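Local coordinates for T9SS C-terminal target domain-containing protein (Bacteroides cellulosilyticus, PDB 5JVK), which is a family 39 glycoside hydrolase of a gut symbiont and probably hydrolyses O-glycosyl bonds in an endo manner, at residues T453-A459 against G483-L489; T440-W446 against L492-V498. All blocks are in the same frame, centred on the assembly; numbering follows the deposited sequence.

Interaction 1 (T453-A459 against G483-L489); sequences TTIRVKA and GYLVLNL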
ATOM      1  N   THR A 453      20.745   3.752 -16.632  1.00 27.51           N
ATOM      2  CA  THR A 453      22.109   4.299 -16.705  1.00 27.26           C
ATOM      3  C   THR A 453      23.057   3.528 -15.799  1.00 26.90           C
ATOM      4  O   THR A 453      22.628   2.788 -14.912  1.00 26.24           O
ATOM      5  CB  THR A 453      22.196   5.784 -16.274  1.00 27.49           C
ATOM      6  OG1 THR A 453      21.600   5.958 -14.981  1.00 27.43           O
ATOM      7  CG2 THR A 453      21.512   6.682 -17.266  1.00 28.05           C
ATOM      8  N   THR A 454      24.350   3.731 -16.036  1.00 26.63           N
ATOM      9  CA  THR A 454      25.408   3.220 -15.183  1.00 26.65           C
ATOM     10  C   THR A 454      26.039   4.390 -14.429  1.00 27.19           C
ATOM     11  O   THR A 454      26.283   5.445 -15.017  1.00 26.88           O
ATOM     12  CB  THR A 454      26.477   2.497 -16.018  1.00 26.27           C
ATOM     13  OG1 THR A 454      25.866   1.410 -16.731  1.00 25.87           O
ATOM     14  CG2 THR A 454      27.601   1.962 -15.132  1.00 26.05           C
ATOM     15  N   ILE A 455      26.276   4.206 -13.130  1.00 27.90           N
ATOM     16  CA  ILE A 455      27.023   5.177 -12.323  1.00 28.47           C
ATOM     17  C   ILE A 455      28.101   4.488 -11.491  1.00 29.31           C
ATOM     18  O   ILE A 455      28.062   3.277 -11.273  1.00 28.81           O
ATOM     19  CB  ILE A 455      26.112   6.020 -11.394  1.00 28.45           C
ATOM     20  CG1 ILE A 455      25.342   5.141 -10.398  1.00 28.29           C
ATOM     21  CG2 ILE A 455      25.139   6.859 -12.211  1.00 28.46           C
ATOM     22  CD1 ILE A 455      24.894   5.895  -9.167  1.00 28.24           C
ATOM     23  N   ARG A 456      29.058   5.289 -11.032  1.00 30.88           N
ATOM     24  CA  ARG A 456      30.145   4.825 -10.187  1.00 32.37           C
ATOM     25  C   ARG A 456      30.078   5.575  -8.873  1.00 33.15           C
ATOM     26  O   ARG A 456      30.321   6.771  -8.843  1.00 32.83           O
ATOM     27  CB  ARG A 456      31.481   5.058 -10.887  1.00 32.69           C
ATOM     28  CG  ARG A 456      31.737   4.043 -11.978  1.00 33.44           C
ATOM     29  CD  ARG A 456      32.848   4.457 -12.925  1.00 34.34           C
ATOM     30  NE  ARG A 456      33.265   3.321 -13.750  1.00 35.19           N
ATOM     31  CZ  ARG A 456      32.585   2.825 -14.791  1.00 36.15           C
ATOM     32  NH1 ARG A 456      31.426   3.356 -15.193  1.00 36.32           N
ATOM     33  NH2 ARG A 456      33.076   1.776 -15.449  1.00 36.43           N
ATOM     34  N   VAL A 457      29.723   4.874  -7.800  1.00 35.12           N
ATOM     35  CA  VAL A 457      29.638   5.459  -6.462  1.00 36.68           C
ATOM     36  C   VAL A 457      30.843   4.985  -5.670  1.00 38.40           C
ATOM     37  O   VAL A 457      31.128   3.786  -5.655  1.00 38.78           O
ATOM     38  CB  VAL A 457      28.356   5.010  -5.730  1.00 36.54           C
ATOM     39  CG1 VAL A 457      28.225   5.719  -4.384  1.00 36.79           C
ATOM     40  CG2 VAL A 457      27.129   5.262  -6.597  1.00 36.36           C
ATOM     41  N   LYS A 458      31.545   5.910  -5.014  1.00 40.76           N
ATOM     42  CA  LYS A 458      32.674   5.538  -4.161  1.00 43.86           C
ATOM     43  C   LYS A 458      32.169   4.679  -3.007  1.00 45.65           C
ATOM     44  O   LYS A 458      31.172   5.024  -2.376  1.00 44.92           O
ATOM     45  CB  LYS A 458      33.409   6.763  -3.610  1.00 45.36           C
ATOM     46  CG  LYS A 458      34.523   6.402  -2.635  1.00 47.19           C
ATOM     47  CD  LYS A 458      35.509   7.533  -2.408  1.00 49.40           C
ATOM     48  CE  LYS A 458      36.624   7.086  -1.472  1.00 51.15           C
ATOM     49  NZ  LYS A 458      37.378   8.234  -0.898  1.00 52.41           N
ATOM     50  N   ALA A 459      32.870   3.572  -2.749  1.00 48.32           N
ATOM     51  CA  ALA A 459      32.477   2.588  -1.735  1.00 50.30           C
ATOM     52  C   ALA A 459      32.380   3.228  -0.342  1.00 52.16           C
ATOM     53  O   ALA A 459      33.414   3.514   0.274  1.00 53.30           O
ATOM     54  CB  ALA A 459      33.466   1.428  -1.717  1.00 49.95           C
ATOM     55  N   GLY A 483      38.089   1.244  -6.382  1.00 37.14           N
ATOM     56  CA  GLY A 483      37.457   1.853  -5.209  1.00 36.63           C
ATOM     57  C   GLY A 483      36.070   2.454  -5.423  1.00 35.99           C
ATOM     58  O   GLY A 483      35.550   3.116  -4.521  1.00 37.05           O
ATOM     59  N   TYR A 484      35.472   2.225  -6.596  1.00 34.27           N
ATOM     60  CA  TYR A 484      34.114   2.683  -6.908  1.00 32.76           C
ATOM     61  C   TYR A 484      33.236   1.489  -7.253  1.00 30.58           C
ATOM     62  O   TYR A 484      33.652   0.605  -8.003  1.00 30.07           O
ATOM     63  CB  TYR A 484      34.125   3.649  -8.095  1.00 33.68           C
ATOM     64  CG  TYR A 484      34.621   5.031  -7.757  1.00 34.89           C
ATOM     65  CD1 TYR A 484      35.979   5.275  -7.558  1.00 35.68           C
ATOM     66  CD2 TYR A 484      33.735   6.105  -7.639  1.00 35.41           C
ATOM     67  CE1 TYR A 484      36.444   6.545  -7.246  1.00 36.38           C
ATOM     68  CE2 TYR A 484      34.190   7.379  -7.328  1.00 35.90           C
ATOM     69  CZ  TYR A 484      35.544   7.595  -7.134  1.00 36.48           C
ATOM     70  OH  TYR A 484      36.003   8.853  -6.825  1.00 37.29           O
ATOM     71  N   LEU A 485      32.022   1.475  -6.712  1.00 28.34           N
ATOM     72  CA  LEU A 485      31.037   0.459  -7.054  1.00 26.84           C
ATOM     73  C   LEU A 485      30.347   0.869  -8.352  1.00 25.67           C
ATOM     74  O   LEU A 485      29.752   1.943  -8.418  1.00 24.84           O
ATOM     75  CB  LEU A 485      30.007   0.302  -5.934  1.00 26.70           C
ATOM     76  CG  LEU A 485      30.571  -0.039  -4.554  1.00 26.95           C
ATOM     77  CD1 LEU A 485      29.465  -0.022  -3.511  1.00 27.17           C
ATOM     78  CD2 LEU A 485      31.273  -1.386  -4.570  1.00 27.21           C
ATOM     79  N   VAL A 486      30.442   0.018  -9.377  1.00 24.75           N
ATOM     80  CA  VAL A 486      29.788   0.258 -10.667  1.00 24.24           C
ATOM     81  C   VAL A 486      28.366  -0.285 -10.575  1.00 23.81           C
ATOM     82  O   VAL A 486      28.180  -1.500 -10.518  1.00 24.21           O
ATOM     83  CB  VAL A 486      30.535  -0.426 -11.839  1.00 23.97           C
ATOM     84  CG1 VAL A 486      29.876  -0.087 -13.173  1.00 23.81           C
ATOM     85  CG2 VAL A 486      32.005  -0.024 -11.853  1.00 24.04           C
ATOM     86  N   LEU A 487      27.381   0.615 -10.553  1.00 23.30           N
ATOM     87  CA  LEU A 487      25.965   0.250 -10.415  1.00 22.98           C
ATOM     88  C   LEU A 487      25.211   0.485 -11.716  1.00 22.83           C
ATOM     89  O   LEU A 487      25.251   1.587 -12.265  1.00 22.80           O
ATOM     90  CB  LEU A 487      25.303   1.075  -9.309  1.00 22.90           C
ATOM     91  CG  LEU A 487      25.881   0.959  -7.899  1.00 23.05           C
ATOM     92  CD1 LEU A 487      25.121   1.874  -6.952  1.00 23.07           C
ATOM     93  CD2 LEU A 487      25.835  -0.477  -7.403  1.00 23.16           C
ATOM     94  N   ASN A 488      24.516  -0.549 -12.189  1.00 22.54           N
ATOM     95  CA  ASN A 488      23.687  -0.466 -13.389  1.00 22.26           C
ATOM     96  C   ASN A 488      22.255  -0.166 -12.973  1.00 21.44           C
ATOM     97  O   ASN A 488      21.483  -1.074 -12.667  1.00 21.16           O
ATOM     98  CB  ASN A 488      23.767  -1.769 -14.184  1.00 22.71           C
ATOM     99  CG  ASN A 488      25.163  -2.031 -14.721  1.00 23.44           C
ATOM    100  OD1 ASN A 488      25.769  -1.163 -15.351  1.00 23.50           O
ATOM    101  ND2 ASN A 488      25.685  -3.229 -14.465  1.00 23.88           N
ATOM    102  N   LEU A 489      21.918   1.122 -12.964  1.00 20.64           N
ATOM    103  CA  LEU A 489      20.644   1.589 -12.432  1.00 20.04           C
ATOM    104  C   LEU A 489      19.501   1.358 -13.411  1.00 19.58           C
ATOM    105  O   LEU A 489      19.665   1.506 -14.625  1.00 19.50           O
ATOM    106  CB  LEU A 489      20.716   3.081 -12.084  1.00 20.05           C
ATOM    107  CG  LEU A 489      21.807   3.537 -11.108  1.00 20.27           C
ATOM    108  CD1 LEU A 489      21.636   5.018 -10.813  1.00 20.46           C
ATOM    109  CD2 LEU A 489      21.782   2.734  -9.816  1.00 20.35           C
TER
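Tyr484 lies against Lys458 at one end of a two-stranded antiparallel sheet, built from strands 453-458 and 484-489. The pairing belongs to the beta domain that follows the eight-stranded barrel. Paired backbone bonds link Thr453 with Leu489, Ile455 with Leu487 and Val457 with Leu485. The bond from Ile455 N to Leu487 O is 2.9 Å long and nearly straight. Beyond the strands, Ala459 N donates to Gly483 O.

The Tyr484 side chain can be followed outward. CB touches Arg456 CB and Val457 O. CG sits near Lys458 CA. CD2 is 3.4 Å from Lys458 N, and the same side of the ring turns an edge to Arg456 O. CE2 is 3.8 Å from Lys458 CB, which lies over one ring face in a CH-pi contact, 4.2 Å from the centroid. The first torsion, chi1 -76°, sets CG opposite the carbonyl carbon and swings the ring over to Lys458. With an alanine here the ring is gone, and Lys458 CB is likely to lose its aromatic partner, leaving the backbone between Arg456 and Lys458 less covered.

Further along this face, Val486 CG2 lies over one face of the Arg456 guanidinium, off its centre. The charge is matched by a salt bridge from Arg456 NE to Asp481. On the other face, Leu485, Leu487 and Leu489 are buried, and Leu489 CD1 meets Ile455 CG1 at 3.7 Å. These leucines also pack on strands 439-447, 429-436 and 494-498, so the apolar side of the pair covers the larger sheet. Near the Thr453 end, Thr454 and Asn488 lie side by side. Thr454 OG1 donates to Asn488 OD1 at 2.9 Å, in the plane of the amide carbonyl.

Interaction 2 (T440-W446 against L492-V498); sequences TTFYTAW and LPQYLVV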
ATOM      1  N   THR A 440      24.460   3.781   9.290  1.00 35.79           N
ATOM      2  CA  THR A 440      23.831   3.393   8.027  1.00 33.63           C
ATOM      3  C   THR A 440      23.737   1.866   7.912  1.00 31.84           C
ATOM      4  O   THR A 440      24.738   1.173   8.087  1.00 32.24           O
ATOM      5  CB  THR A 440      24.623   3.972   6.835  1.00 33.44           C
ATOM      6  OG1 THR A 440      24.580   5.403   6.894  1.00 33.50           O
ATOM      7  CG2 THR A 440      24.058   3.508   5.490  1.00 33.66           C
ATOM      8  N   THR A 441      22.535   1.360   7.622  1.00 29.52           N
ATOM      9  CA  THR A 441      22.280  -0.083   7.490  1.00 28.55           C
ATOM     10  C   THR A 441      22.103  -0.547   6.038  1.00 27.41           C
ATOM     11  O   THR A 441      22.419  -1.695   5.724  1.00 27.18           O
ATOM     12  CB  THR A 441      21.050  -0.532   8.305  1.00 28.68           C
ATOM     13  OG1 THR A 441      19.874   0.136   7.832  1.00 28.40           O
ATOM     14  CG2 THR A 441      21.254  -0.236   9.783  1.00 28.83           C
ATOM     15  N   PHE A 442      21.577   0.321   5.171  1.00 25.97           N
ATOM     16  CA  PHE A 442      21.559   0.054   3.731  1.00 24.74           C
ATOM     17  C   PHE A 442      21.506   1.331   2.892  1.00 24.44           C
ATOM     18  O   PHE A 442      21.139   2.402   3.388  1.00 23.94           O
ATOM     19  CB  PHE A 442      20.398  -0.886   3.359  1.00 24.41           C
ATOM     20  CG  PHE A 442      19.045  -0.217   3.310  1.00 24.01           C
ATOM     21  CD1 PHE A 442      18.301  -0.030   4.468  1.00 23.78           C
ATOM     22  CD2 PHE A 442      18.504   0.201   2.099  1.00 23.85           C
ATOM     23  CE1 PHE A 442      17.052   0.576   4.421  1.00 23.64           C
ATOM     24  CE2 PHE A 442      17.256   0.808   2.049  1.00 23.81           C
ATOM     25  CZ  PHE A 442      16.529   0.997   3.212  1.00 23.56           C
ATOM     26  N   TYR A 443      21.898   1.193   1.624  1.00 23.91           N
ATOM     27  CA  TYR A 443      21.775   2.250   0.619  1.00 23.71           C
ATOM     28  C   TYR A 443      20.819   1.759  -0.450  1.00 23.10           C
ATOM     29  O   TYR A 443      20.816   0.573  -0.762  1.00 23.71           O
ATOM     30  CB  TYR A 443      23.127   2.566  -0.031  1.00 23.94           C
ATOM     31  CG  TYR A 443      24.232   2.855   0.952  1.00 24.64           C
ATOM     32  CD1 TYR A 443      24.940   1.817   1.561  1.00 24.97           C
ATOM     33  CD2 TYR A 443      24.576   4.167   1.281  1.00 24.93           C
ATOM     34  CE1 TYR A 443      25.951   2.076   2.472  1.00 25.21           C
ATOM     35  CE2 TYR A 443      25.591   4.437   2.189  1.00 25.18           C
ATOM     36  CZ  TYR A 443      26.272   3.388   2.786  1.00 25.43           C
ATOM     37  OH  TYR A 443      27.277   3.640   3.692  1.00 26.01           O
ATOM     38  N   THR A 444      20.011   2.660  -1.005  1.00 22.02           N
ATOM     39  CA  THR A 444      19.165   2.333  -2.157  1.00 21.48           C
ATOM     40  C   THR A 444      19.564   3.206  -3.333  1.00 21.03           C
ATOM     41  O   THR A 444      19.984   4.344  -3.140  1.00 21.17           O
ATOM     42  CB  THR A 444      17.655   2.478  -1.870  1.00 21.51           C
ATOM     43  OG1 THR A 444      16.914   2.023  -3.010  1.00 21.35           O
ATOM     44  CG2 THR A 444      17.258   3.921  -1.554  1.00 21.70           C
ATOM     45  N   ALA A 445      19.429   2.672  -4.543  1.00 20.37           N
ATOM     46  CA  ALA A 445      19.815   3.399  -5.748  1.00 19.99           C
ATOM     47  C   ALA A 445      18.897   3.081  -6.919  1.00 19.62           C
ATOM     48  O   ALA A 445      18.554   1.923  -7.150  1.00 19.73           O
ATOM     49  CB  ALA A 445      21.259   3.094  -6.112  1.00 20.05           C
ATOM     50  N   TRP A 446      18.498   4.123  -7.642  1.00 19.19           N
ATOM     51  CA  TRP A 446      17.692   3.981  -8.848  1.00 18.87           C
ATOM     52  C   TRP A 446      17.900   5.174  -9.772  1.00 19.32           C
ATOM     53  O   TRP A 446      18.472   6.191  -9.371  1.00 19.37           O
ATOM     54  CB  TRP A 446      16.202   3.816  -8.498  1.00 18.46           C
ATOM     55  CG  TRP A 446      15.482   5.057  -8.008  1.00 17.93           C
ATOM     56  CD1 TRP A 446      14.906   6.026  -8.774  1.00 17.67           C
ATOM     57  CD2 TRP A 446      15.231   5.425  -6.647  1.00 17.72           C
ATOM     58  NE1 TRP A 446      14.329   6.982  -7.980  1.00 17.47           N
ATOM     59  CE2 TRP A 446      14.517   6.641  -6.668  1.00 17.49           C
ATOM     60  CE3 TRP A 446      15.553   4.850  -5.409  1.00 17.69           C
ATOM     61  CZ2 TRP A 446      14.110   7.294  -5.500  1.00 17.42           C
ATOM     62  CZ3 TRP A 446      15.146   5.502  -4.244  1.00 17.64           C
ATOM     63  CH2 TRP A 446      14.433   6.712  -4.301  1.00 17.41           C
ATOM     64  N   LEU A 492      13.655   0.386 -11.343  1.00 18.50           N
ATOM     65  CA  LEU A 492      13.462  -0.452 -10.162  1.00 18.48           C
ATOM     66  C   LEU A 492      14.621  -0.252  -9.186  1.00 18.70           C
ATOM     67  O   LEU A 492      15.771  -0.468  -9.561  1.00 18.63           O
ATOM     68  CB  LEU A 492      13.396  -1.921 -10.571  1.00 18.43           C
ATOM     69  CG  LEU A 492      12.265  -2.308 -11.535  1.00 18.35           C
ATOM     70  CD1 LEU A 492      12.660  -3.503 -12.394  1.00 18.43           C
ATOM     71  CD2 LEU A 492      10.983  -2.575 -10.760  1.00 18.22           C
ATOM     72  N   PRO A 493      14.334   0.163  -7.935  1.00 19.06           N
ATOM     73  CA  PRO A 493      15.444   0.353  -6.999  1.00 19.35           C
ATOM     74  C   PRO A 493      16.216  -0.922  -6.672  1.00 19.79           C
ATOM     75  O   PRO A 493      15.628  -2.004  -6.591  1.00 19.90           O
ATOM     76  CB  PRO A 493      14.758   0.886  -5.736  1.00 19.29           C
ATOM     77  CG  PRO A 493      13.505   1.510  -6.223  1.00 19.14           C
ATOM     78  CD  PRO A 493      13.061   0.651  -7.366  1.00 19.07           C
ATOM     79  N   GLN A 494      17.528  -0.773  -6.505  1.00 20.12           N
ATOM     80  CA  GLN A 494      18.383  -1.824  -5.966  1.00 20.52           C
ATOM     81  C   GLN A 494      18.968  -1.322  -4.657  1.00 21.01           C
ATOM     82  O   GLN A 494      18.915  -0.126  -4.367  1.00 21.33           O
ATOM     83  CB  GLN A 494      19.481  -2.215  -6.960  1.00 20.57           C
ATOM     84  CG  GLN A 494      20.571  -1.175  -7.178  1.00 20.68           C
ATOM     85  CD  GLN A 494      21.378  -1.447  -8.428  1.00 20.76           C
ATOM     86  OE1 GLN A 494      22.538  -1.841  -8.351  1.00 21.10           O
ATOM     87  NE2 GLN A 494      20.763  -1.245  -9.590  1.00 20.59           N
ATOM     88  N   TYR A 495      19.534  -2.241  -3.880  1.00 21.50           N
ATOM     89  CA  TYR A 495      19.903  -1.980  -2.496  1.00 21.87           C
ATOM     90  C   TYR A 495      21.285  -2.539  -2.152  1.00 22.68           C
ATOM     91  O   TYR A 495      21.607  -3.671  -2.518  1.00 22.59           O
ATOM     92  CB  TYR A 495      18.862  -2.605  -1.563  1.00 21.89           C
ATOM     93  CG  TYR A 495      17.424  -2.306  -1.931  1.00 21.50           C
ATOM     94  CD1 TYR A 495      16.796  -1.146  -1.486  1.00 21.46           C
ATOM     95  CD2 TYR A 495      16.692  -3.186  -2.728  1.00 21.43           C
ATOM     96  CE1 TYR A 495      15.477  -0.871  -1.820  1.00 21.58           C
ATOM     97  CE2 TYR A 495      15.373  -2.923  -3.066  1.00 21.54           C
ATOM     98  CZ  TYR A 495      14.770  -1.762  -2.613  1.00 21.67           C
ATOM     99  OH  TYR A 495      13.465  -1.496  -2.948  1.00 22.11           O
ATOM    100  N   LEU A 496      22.087  -1.737  -1.447  1.00 23.41           N
ATOM    101  CA  LEU A 496      23.371  -2.169  -0.895  1.00 24.16           C
ATOM    102  C   LEU A 496      23.245  -2.303   0.619  1.00 24.89           C
ATOM    103  O   LEU A 496      23.253  -1.303   1.333  1.00 24.41           O
ATOM    104  CB  LEU A 496      24.476  -1.165  -1.235  1.00 24.36           C
ATOM    105  CG  LEU A 496      24.967  -1.116  -2.683  1.00 24.57           C
ATOM    106  CD1 LEU A 496      25.745   0.168  -2.935  1.00 24.76           C
ATOM    107  CD2 LEU A 496      25.822  -2.331  -3.010  1.00 24.64           C
ATOM    108  N   VAL A 497      23.136  -3.539   1.098  1.00 26.40           N
ATOM    109  CA  VAL A 497      22.954  -3.824   2.525  1.00 28.07           C
ATOM    110  C   VAL A 497      24.310  -3.879   3.234  1.00 29.64           C
ATOM    111  O   VAL A 497      25.289  -4.342   2.655  1.00 29.45           O
ATOM    112  CB  VAL A 497      22.200  -5.158   2.727  1.00 28.31           C
ATOM    113  CG1 VAL A 497      21.988  -5.457   4.210  1.00 28.59           C
ATOM    114  CG2 VAL A 497      20.865  -5.119   1.992  1.00 28.22           C
ATOM    115  N   VAL A 498      24.354  -3.408   4.483  1.00 32.07           N
ATOM    116  CA  VAL A 498      25.576  -3.418   5.299  1.00 34.62           C
ATOM    117  C   VAL A 498      25.661  -4.705   6.135  1.00 37.42           C
ATOM    118  O   VAL A 498      24.670  -5.127   6.732  1.00 36.73           O
ATOM    119  CB  VAL A 498      25.651  -2.174   6.218  1.00 34.44           C
ATOM    120  CG1 VAL A 498      26.874  -2.230   7.132  1.00 34.37           C
ATOM    121  CG2 VAL A 498      25.671  -0.900   5.377  1.00 34.11           C
TER
HETATM  122  O   HOH W   1      18.362   0.589  -9.733  1.00 19.62           O
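The Tyr495 ring runs alongside Thr444 and Phe442, with the backbone carbon of Pro493 over one face. Apart from Pro493, just before the second strand, the groups meeting here belong to antiparallel neighbours 439-447 and 494-498, the two central strands of a six-stranded sheet in the beta domain that follows the barrel. Thr444 OG1 approaches the ring obliquely, 3.4 Å from Tyr495 CE1. Phe442 CE2 also comes in obliquely, 4.1 Å from Tyr495 CD1. The same OG1 lies in plane at the edge of the Trp446 ring. Pro493 CG meets that indole at CE3, again obliquely. On the other side of the sheet, Tyr443 carries Thr440 CG2 over one face and has Leu496 O at its edge.

The Phe442, Thr444 and Tyr495 side faces the barrel: Tyr495 packs on helix 403-415, and Thr444 touches Leu362 of helix 350-366. Trp446 also bonds outside the sheet, from NE1 to Asp297, and packs on Arg359 of helix 350-366. Its first torsion, chi1 73°, sets CG between the backbone N and the carbonyl carbon and brings CE3 to the proline.

Backbone bonds join Tyr443 with Leu496 and Ala445 with Gln494 in both directions. Val498 N adds a bond to Thr441 O. Thr441 and Phe442 both face Phe434 on the neighbouring strand, a classic beta bulge. Val498 CG2 packs 3.5 Å from Thr440 O and 4.2 Å from Tyr443 CE1.

Gln494 O is gripped twice. Ala445 N donates at 2.9 Å, while Thr444 OG1 donates at 3.2 Å from above the carbonyl plane. At this end a water also joins the segments. It lies 2.9 Å from Ala445 O and 2.8 Å from Leu492 O, and accepts a hydrogen bond from Gln494 NE2.

Interactions 1 and 2 have centres about 12 Å apart in the beta domain that follows the barrel. Along the chain, strand 439-447 comes first, then 453-458, 484-489 and 494-498. In sequence, both strands of interaction 1 fall between those of interaction 2. Interaction 2 lies within the six-stranded sheet; interaction 1 is a separate two-stranded sheet packed on it. Leu489 packs on the Ala445 side chain and the Trp446 backbone O, and Leu487 on Gln494. A probable hydrogen bond from Gln494 NE2 to Asn488 O also joins them. The six-stranded sheet thus lies between the barrel helices and the small pair, in a layered arrangement.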